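PDB 4A1R: LIP from Serratia marcescens, which is a membrane-bound lipoprotein component of the Type VI secretion system and probably helps anchor the secretion machinery at the outer membrane. Local coordinates for residues P7-D17 against D129-V139. Sequence-based numbering, arbitrary orientation. Where two conformers were deposited one is given.
Sequences PSRYSLVFDAD and DELEAHIVAGV
Phe-14 and Ile-135 run alongside each other, both directed into the sandwich, on the face of the parallel pair that carries Leu-12 and Ala-133, with ring atom CE2 of Phe-14 3.6 Å from CB of Ile-135. Phe-14 CG sits anti to its own carbonyl carbon (chi1 -72°), which swings the ring toward its neighbour; the same ring also meets Phe-70 edge-to-face. One step back, the CD2 branch of Leu-12 reaches 3.7 Å to CB of Ala-133.

The opposite face is more polar. In the conformer of His-134 given, Val-13 stands alongside it and lays its CB over the centre of the imidazole, a CH-pi contact at 4.2 Å. Farther back, Glu-130 stretches out so that OE2 comes 3.9 Å from NE of Arg-9, a long and, with Arg-9 in two conformers, tentative salt bridge at the guanidinium edge. A water links OE1 of Glu-130 to the Ser-11 hydroxyl.

At the start of the pair, Ser-8 OG donates to OD2 of Asp-129 at 2.6 Å, from above the carboxylate plane. Between the ends runs the parallel ladder, from Leu-131 N to Arg-9 O (3.2 Å) through to Asp-17 N and Ala-137 O (3.1 Å).

Strand 79-84 continues the sheet beyond 9-16, while Leu-12 and Phe-14 pack onto strands 31-38 and 91-96 of the facing sheet: a parallel pair joining N- and C-terminal parts within a beta-sandwich, consistent with the transthyretin-like TssJ family.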
loop_
_atom_site.group_PDB
_atom_site.type_symbol
_atom_site.label_atom_id
_atom_site.label_comp_id
_atom_site.label_asym_id
_atom_site.label_seq_id
_atom_site.Cartn_x
_atom_site.Cartn_y
_atom_site.Cartn_z
ATOM N N PRO A 7 -4.036 -16.907 -0.259
ATOM C CA PRO A 7 -3.983 -16.866 1.209
ATOM C C PRO A 7 -4.904 -15.783 1.791
ATOM O O PRO A 7 -5.333 -14.880 1.068
ATOM C CB PRO A 7 -2.503 -16.557 1.502
ATOM C CG PRO A 7 -1.786 -16.660 0.195
ATOM C CD PRO A 7 -2.811 -16.331 -0.839
ATOM N N SER A 8 -5.224 -15.894 3.077
ATOM C CA SER A 8 -6.342 -15.134 3.657
ATOM C C SER A 8 -5.985 -13.737 4.158
ATOM O O SER A 8 -6.873 -12.879 4.346
ATOM C CB SER A 8 -6.973 -15.906 4.815
ATOM O OG SER A 8 -6.073 -16.014 5.900
ATOM N N ARG A 9 -4.714 -13.533 4.437
ATOM C CA ARG A 9 -4.285 -12.219 4.925
ATOM C C ARG A 9 -3.012 -11.702 4.294
ATOM O O ARG A 9 -2.301 -12.434 3.576
ATOM C CB ARG A 9 -4.278 -12.128 6.460
ATOM C CG ARG A 9 -3.628 -13.241 7.260
ATOM C CD ARG A 9 -3.937 -13.079 8.762
ATOM N NE ARG A 9 -3.535 -11.764 9.309
ATOM C CZ ARG A 9 -4.365 -10.757 9.628
ATOM N NH1 ARG A 9 -5.673 -10.873 9.491
ATOM N NH2 ARG A 9 -3.869 -9.627 10.094
ATOM N N TYR A 10 -2.749 -10.406 4.498
ATOM C CA TYR A 10 -1.559 -9.763 3.907
ATOM C C TYR A 10 -0.913 -8.876 4.944
ATOM O O TYR A 10 -1.561 -8.473 5.934
ATOM C CB TYR A 10 -1.946 -8.922 2.671
ATOM C CG TYR A 10 -2.840 -7.745 3.028
ATOM C CD1 TYR A 10 -4.217 -7.910 3.061
ATOM C CD2 TYR A 10 -2.308 -6.483 3.366
ATOM C CE1 TYR A 10 -5.063 -6.881 3.438
ATOM C CE2 TYR A 10 -3.152 -5.435 3.744
ATOM C CZ TYR A 10 -4.539 -5.648 3.764
ATOM O OH TYR A 10 -5.449 -4.668 4.088
ATOM N N SER A 11 0.351 -8.544 4.727
ATOM C CA SER A 11 0.949 -7.444 5.478
ATOM C C SER A 11 2.088 -6.777 4.726
ATOM O O SER A 11 2.747 -7.391 3.850
ATOM C CB SER A 11 1.399 -7.882 6.861
ATOM O OG SER A 11 2.607 -8.570 6.784
ATOM N N LEU A 12 2.286 -5.503 5.059
ATOM C CA LEU A 12 3.320 -4.671 4.456
ATOM C C LEU A 12 4.186 -4.162 5.560
ATOM O O LEU A 12 3.680 -3.686 6.601
ATOM C CB LEU A 12 2.663 -3.483 3.739
ATOM C CG LEU A 12 1.702 -3.783 2.592
ATOM C CD1 LEU A 12 1.146 -2.531 1.933
ATOM C CD2 LEU A 12 2.432 -4.605 1.547
ATOM N N VAL A 13 5.499 -4.229 5.355
ATOM C CA VAL A 13 6.411 -3.723 6.343
ATOM C C VAL A 13 7.092 -2.476 5.773
ATOM O O VAL A 13 7.667 -2.536 4.687
ATOM C CB VAL A 13 7.511 -4.739 6.677
ATOM C CG1 VAL A 13 8.311 -4.232 7.867
ATOM C CG2 VAL A 13 6.930 -6.103 6.987
ATOM N N PHE A 14 7.058 -1.368 6.507
ATOM C CA PHE A 14 7.471 -0.060 5.961
ATOM C C PHE A 14 8.732 0.419 6.649
ATOM O O PHE A 14 8.875 0.300 7.881
ATOM C CB PHE A 14 6.352 1.004 6.097
ATOM C CG PHE A 14 5.207 0.804 5.170
ATOM C CD1 PHE A 14 4.152 -0.068 5.493
ATOM C CD2 PHE A 14 5.169 1.482 3.950
ATOM C CE1 PHE A 14 3.099 -0.261 4.625
ATOM C CE2 PHE A 14 4.112 1.290 3.071
ATOM C CZ PHE A 14 3.064 0.436 3.413
ATOM N N ASP A 15 9.662 0.893 5.819
ATOM C CA ASP A 15 10.804 1.706 6.222
ATOM C C ASP A 15 10.613 3.097 5.588
ATOM O O ASP A 15 10.132 3.193 4.452
ATOM C CB ASP A 15 12.122 1.123 5.650
ATOM C CG ASP A 15 12.584 -0.148 6.356
ATOM O OD1 ASP A 15 11.860 -0.689 7.224
ATOM O OD2 ASP A 15 13.708 -0.600 6.045
ATOM N N ALA A 16 11.016 4.146 6.305
ATOM C CA ALA A 16 11.032 5.508 5.765
ATOM C C ALA A 16 12.453 6.064 5.857
ATOM O O ALA A 16 13.100 5.944 6.900
ATOM C CB ALA A 16 10.068 6.414 6.520
ATOM N N ASP A 17 12.935 6.637 4.760
ATOM C CA ASP A 17 14.229 7.347 4.754
ATOM C C ASP A 17 14.266 8.409 5.833
ATOM O O ASP A 17 13.279 9.110 6.081
ATOM C CB ASP A 17 14.474 7.993 3.389
ATOM C CG ASP A 17 14.864 6.983 2.317
ATOM O OD1 ASP A 17 15.066 5.783 2.639
ATOM O OD2 ASP A 17 14.985 7.393 1.139
ATOM N N ASP A 129 -0.228 -18.694 5.395
ATOM C CA ASP A 129 -1.156 -18.028 4.494
ATOM C C ASP A 129 -1.194 -16.515 4.753
ATOM O O ASP A 129 -2.242 -15.876 4.662
ATOM C CB ASP A 129 -2.553 -18.654 4.549
ATOM C CG ASP A 129 -3.267 -18.350 5.841
ATOM O OD1 ASP A 129 -2.617 -18.433 6.911
ATOM O OD2 ASP A 129 -4.471 -18.021 5.778
ATOM N N GLU A 130 -0.038 -15.961 5.082
ATOM C CA GLU A 130 0.145 -14.523 5.063
ATOM C C GLU A 130 1.210 -14.051 4.061
ATOM O O GLU A 130 2.408 -14.292 4.238
ATOM C CB GLU A 130 0.464 -13.999 6.452
ATOM C CG GLU A 130 0.467 -12.479 6.522
ATOM C CD GLU A 130 0.841 -11.969 7.903
ATOM O OE1 GLU A 130 1.797 -12.501 8.500
ATOM O OE2 GLU A 130 0.191 -11.038 8.398
ATOM N N LEU A 131 0.751 -13.321 3.047
ATOM C CA LEU A 131 1.621 -12.662 2.073
ATOM C C LEU A 131 2.262 -11.438 2.697
ATOM O O LEU A 131 1.566 -10.583 3.266
ATOM C CB LEU A 131 0.802 -12.204 0.876
ATOM C CG LEU A 131 0.072 -13.282 0.082
ATOM C CD1 LEU A 131 -1.073 -12.687 -0.718
ATOM C CD2 LEU A 131 1.020 -14.052 -0.820
ATOM N N GLU A 132 3.571 -11.328 2.532
ATOM C CA GLU A 132 4.336 -10.209 3.043
ATOM C C GLU A 132 5.139 -9.483 1.953
ATOM O O GLU A 132 5.910 -10.097 1.197
ATOM C CB GLU A 132 5.335 -10.685 4.101
ATOM C CG GLU A 132 4.757 -11.330 5.337
ATOM C CD GLU A 132 5.746 -11.347 6.486
ATOM O OE1 GLU A 132 6.341 -10.280 6.777
ATOM O OE2 GLU A 132 5.924 -12.419 7.106
ATOM N N ALA A 133 4.991 -8.162 1.913
ATOM C CA ALA A 133 5.826 -7.316 1.060
ATOM C C ALA A 133 6.512 -6.213 1.891
ATOM O O ALA A 133 6.088 -5.901 3.016
ATOM C CB ALA A 133 5.008 -6.752 -0.103
ATOM N N HIS A 134 7.612 -5.686 1.364
ATOM C CA HIS A 134 8.384 -4.654 2.026
ATOM C C HIS A 134 8.410 -3.431 1.140
ATOM O O HIS A 134 8.728 -3.528 -0.058
ATOM C CB HIS A 134 9.814 -5.158 2.291
ATOM C CG HIS A 134 9.904 -6.271 3.330
ATOM N ND1 HIS A 134 10.737 -6.211 4.383
ATOM C CD2 HIS A 134 9.225 -7.483 3.440
ATOM C CE1 HIS A 134 10.602 -7.323 5.130
ATOM N NE2 HIS A 134 9.673 -8.097 4.552
ATOM N N ILE A 135 8.064 -2.287 1.724
ATOM C CA ILE A 135 7.941 -1.005 1.008
ATOM C C ILE A 135 8.835 0.024 1.686
ATOM O O ILE A 135 8.937 0.082 2.928
ATOM C CB ILE A 135 6.478 -0.467 0.991
ATOM C CG1 ILE A 135 5.494 -1.511 0.457
ATOM C CG2 ILE A 135 6.347 0.846 0.203
ATOM C CD1 ILE A 135 5.762 -1.977 -0.964
ATOM N N VAL A 136 9.498 0.845 0.883
ATOM C CA VAL A 136 10.210 1.986 1.448
ATOM C C VAL A 136 9.514 3.291 1.021
ATOM O O VAL A 136 9.224 3.494 -0.172
ATOM C CB VAL A 136 11.685 2.029 1.014
ATOM C CG1 VAL A 136 12.379 3.233 1.651
ATOM C CG2 VAL A 136 12.392 0.732 1.409
ATOM N N ALA A 137 9.216 4.149 1.997
ATOM C CA ALA A 137 8.836 5.553 1.709
ATOM C C ALA A 137 10.137 6.362 1.596
ATOM O O ALA A 137 10.757 6.744 2.589
ATOM C CB ALA A 137 7.934 6.109 2.804
ATOM N N GLY A 138 10.570 6.577 0.360
ATOM C CA GLY A 138 11.835 7.232 0.129
ATOM C C GLY A 138 11.600 8.688 -0.225
ATOM O O GLY A 138 10.458 9.124 -0.453
ATOM N N VAL A 139 12.692 9.435 -0.280
ATOM C CA VAL A 139 12.663 10.838 -0.663
ATOM C C VAL A 139 11.905 11.051 -1.977
ATOM O O VAL A 139 11.162 12.006 -2.109
ATOM C CB VAL A 139 14.111 11.407 -0.718
ATOM C CG1 VAL A 139 14.176 12.723 -1.469
ATOM C CG2 VAL A 139 14.663 11.593 0.689
HETATM O O HOH W 1 3.610 -10.321 8.787
#